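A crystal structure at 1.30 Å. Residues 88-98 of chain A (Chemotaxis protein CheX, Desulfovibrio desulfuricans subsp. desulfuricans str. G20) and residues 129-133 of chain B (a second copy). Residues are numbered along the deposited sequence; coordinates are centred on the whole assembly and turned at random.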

# COMPACT_ATOMS: atom_id res chain seq x y z
N THR A 88 -3.45 14.74 -6.89
CA THR A 88 -3.20 13.32 -7.19
C THR A 88 -3.62 12.44 -6.01
O THR A 88 -4.33 11.46 -6.19
N LYS A 89 -3.19 12.80 -4.81
CA LYS A 89 -3.58 12.09 -3.60
C LYS A 89 -5.10 12.01 -3.50
O LYS A 89 -5.68 10.94 -3.32
N ASP A 90 -5.76 13.16 -3.63
CA ASP A 90 -7.20 13.21 -3.48
C ASP A 90 -7.99 12.45 -4.56
O ASP A 90 -8.89 11.65 -4.26
N ALA A 91 -7.61 12.68 -5.82
CA ALA A 91 -8.34 12.09 -6.96
C ALA A 91 -8.10 10.59 -7.06
O ALA A 91 -9.03 9.78 -7.14
N VAL A 92 -6.83 10.20 -7.03
CA VAL A 92 -6.49 8.76 -7.13
C VAL A 92 -6.93 8.03 -5.87
O VAL A 92 -7.37 6.89 -5.95
N GLY A 93 -6.83 8.71 -4.73
CA GLY A 93 -7.31 8.10 -3.48
C GLY A 93 -8.81 7.80 -3.53
O GLY A 93 -9.24 6.73 -3.10
N GLU A 94 -9.59 8.73 -4.08
CA GLU A 94 -11.02 8.48 -4.20
C GLU A 94 -11.33 7.38 -5.19
O GLU A 94 -12.18 6.52 -4.93
N VAL A 95 -10.67 7.40 -6.34
CA VAL A 95 -10.80 6.32 -7.33
C VAL A 95 -10.56 4.96 -6.65
O VAL A 95 -11.30 4.01 -6.86
N THR A 96 -9.51 4.90 -5.83
CA THR A 96 -9.15 3.63 -5.18
C THR A 96 -10.16 3.17 -4.14
O THR A 96 -10.51 1.99 -4.08
N ASN A 97 -10.67 4.14 -3.36
CA ASN A 97 -11.76 3.84 -2.42
C ASN A 97 -12.98 3.31 -3.16
O ASN A 97 -13.63 2.38 -2.71
N MSE A 98 -13.30 3.91 -4.31
CA MSE A 98 -14.44 3.49 -5.09
C MSE A 98 -14.26 2.12 -5.73
O MSE A 98 -15.19 1.31 -5.73
N ILE B 129 4.69 8.43 -0.10
CA ILE B 129 3.50 7.68 0.25
C ILE B 129 2.58 8.61 1.03
O ILE B 129 3.03 9.33 1.94
N SER B 130 1.29 8.55 0.70
CA SER B 130 0.26 9.35 1.33
C SER B 130 -0.89 8.43 1.74
O SER B 130 -1.39 7.69 0.93
N HIS B 131 -1.33 8.58 2.98
CA HIS B 131 -2.52 7.89 3.47
C HIS B 131 -3.78 8.66 3.11
O HIS B 131 -3.86 9.87 3.32
N VAL B 132 -4.77 7.96 2.57
CA VAL B 132 -6.03 8.52 2.10
C VAL B 132 -7.08 8.27 3.17
O VAL B 132 -7.59 7.17 3.34
N THR B 133 -7.36 9.31 3.95
CA THR B 133 -8.26 9.26 5.09
C THR B 133 -8.62 10.68 5.49
O THR B 133 -7.83 11.59 5.32

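A helix that lies against the edge of a partner chain usually offers one residue per turn to the contact, and the chemistry of those residues decides how close the backbones can come. The two copies of CheX give a compact example. Along helix 88-98 of chain A, Lys89(A), Gly93(A) and Asn97(A) follow one another at intervals of four and form a stripe facing residues 130-132 of chain B. The residues between them make no contact with that segment; even Thr96(A), whose CA-to-CB bond points toward it, stays out of contact, and its OG1 donates to Val92(A) O at 2.8 Å within its own helix.

The middle of the stripe is its narrowest point. Gly93(A) has no side chain, and its CA comes within 5.7 Å of the CA of Val132(B). Into this gap goes the isopropyl group of Val132(B), whose CA-to-CB bond points toward the helix with chi1 in the t well at 176°. That setting places both methyls over Gly93(A) CA, with Val132(B) CG2 at 3.7 Å and CG1 at 3.8 Å; CG2 also lies 4.2 Å from Lys89(A) O, and CG1 3.8 Å from Asn97(A) ND2. An ideal CB on Gly93(A) would fall 2.8 Å from Val132(B) CG2, a clash, so the bare CA is what lets the valine sit this close.

Lys89(A) contacts the segment by contrast through a long, extended side chain. All four chi angles are t (176°, -179°, -179° and 166°), and the extended chain lies across the partner segment. Its aliphatic part packs closely: Lys89(A) CD is 3.7 Å from Ser130(B) CB. Further along, Lys89(A) CE is 3.2 Å from His131(B) O. Ser130(B), with chi1 m at -59°, also directs its CB toward the helix, but its OG is hydrogen-bonded elsewhere in the structure. The CA-to-CB bond of His131(B) points away, as expected of alternation along a strand, and the residue contributes its carbonyl instead.

The amine at the end of the lysine is bridged by solvent. Water 1 accepts a hydrogen bond from Lys89(A) NZ at 3.1 Å and lies within donating reach of His131(B) O at 2.6 Å and Thr133(B) O at 3.1 Å.

At the other end of the stripe, Asn97(A) has chi1 at -93°, between the standard wells, and chi2 at -43°. In this pose ND2 both touches the valine methyl and donates to water 2 at 3.1 Å; that water lies 2.7 Å from Val132(B) O, placed to donate to it. Thus a nonpolar centre of valine against glycine is flanked by two water-mediated polar links.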

# COMPACT_ATOMS: atom_id res chain seq x y z
CB THR A 88 -1.74 13.04 -7.62
OG1 THR A 88 -1.53 13.80 -8.81
CG2 THR A 88 -1.49 11.57 -7.90
CB LYS A 89 -3.03 12.79 -2.38
CG LYS A 89 -3.45 12.20 -1.05
CD LYS A 89 -2.86 12.98 0.14
CE LYS A 89 -3.30 12.34 1.44
NZ LYS A 89 -2.51 12.84 2.58
CB ASP A 90 -7.73 14.66 -3.38
CG ASP A 90 -7.32 15.35 -2.09
OD1 ASP A 90 -7.02 14.69 -1.07
OD2 ASP A 90 -7.30 16.61 -2.11
CB ALA A 91 -7.94 12.78 -8.28
CB VAL A 92 -5.00 8.54 -7.49
CG1 VAL A 92 -4.63 7.03 -7.43
CG2 VAL A 92 -4.72 9.15 -8.87
CB GLU A 94 -11.78 9.76 -4.55
CG GLU A 94 -13.30 9.55 -4.65
CD GLU A 94 -13.98 9.01 -3.36
OE1 GLU A 94 -13.48 9.25 -2.24
OE2 GLU A 94 -15.06 8.36 -3.45
CB VAL A 95 -9.81 6.51 -8.52
CG1 VAL A 95 -9.62 5.21 -9.36
CG2 VAL A 95 -10.31 7.70 -9.37
CB THR A 96 -7.73 3.71 -4.63
OG1 THR A 96 -6.82 4.13 -5.66
CG2 THR A 96 -7.26 2.39 -4.04
CB ASN A 97 -12.13 5.06 -1.57
CG ASN A 97 -11.40 5.12 -0.25
OD1 ASN A 97 -11.28 4.09 0.43
ND2 ASN A 97 -10.97 6.30 0.15
CB MSE A 98 -14.81 4.52 -6.16
CG MSE A 98 -15.33 5.83 -5.59
SE MSE A 98 -15.57 7.14 -6.98
CE MSE A 98 -16.95 6.28 -7.95
CB ILE B 129 3.80 6.38 1.03
CG1 ILE B 129 2.49 5.58 1.29
CG2 ILE B 129 4.58 6.64 2.29
CD1 ILE B 129 2.71 4.11 1.73
CB SER B 130 -0.30 10.37 0.33
OG SER B 130 0.69 11.26 -0.18
CB HIS B 131 -2.46 7.71 4.99
CG HIS B 131 -1.43 6.71 5.39
ND1 HIS B 131 -1.73 5.37 5.45
CD2 HIS B 131 -0.13 6.83 5.75
CE1 HIS B 131 -0.64 4.71 5.81
NE2 HIS B 131 0.35 5.57 5.99
CB VAL B 132 -6.46 7.92 0.78
CG1 VAL B 132 -7.82 8.42 0.30
CG2 VAL B 132 -5.38 8.12 -0.27
CB THR B 133 -7.56 8.54 6.27
OG1 THR B 133 -8.44 8.46 7.40
CG2 THR B 133 -6.23 9.22 6.69
O HOH W 1 -4.92 12.01 4.38
O HOH W 2 -10.25 6.75 3.11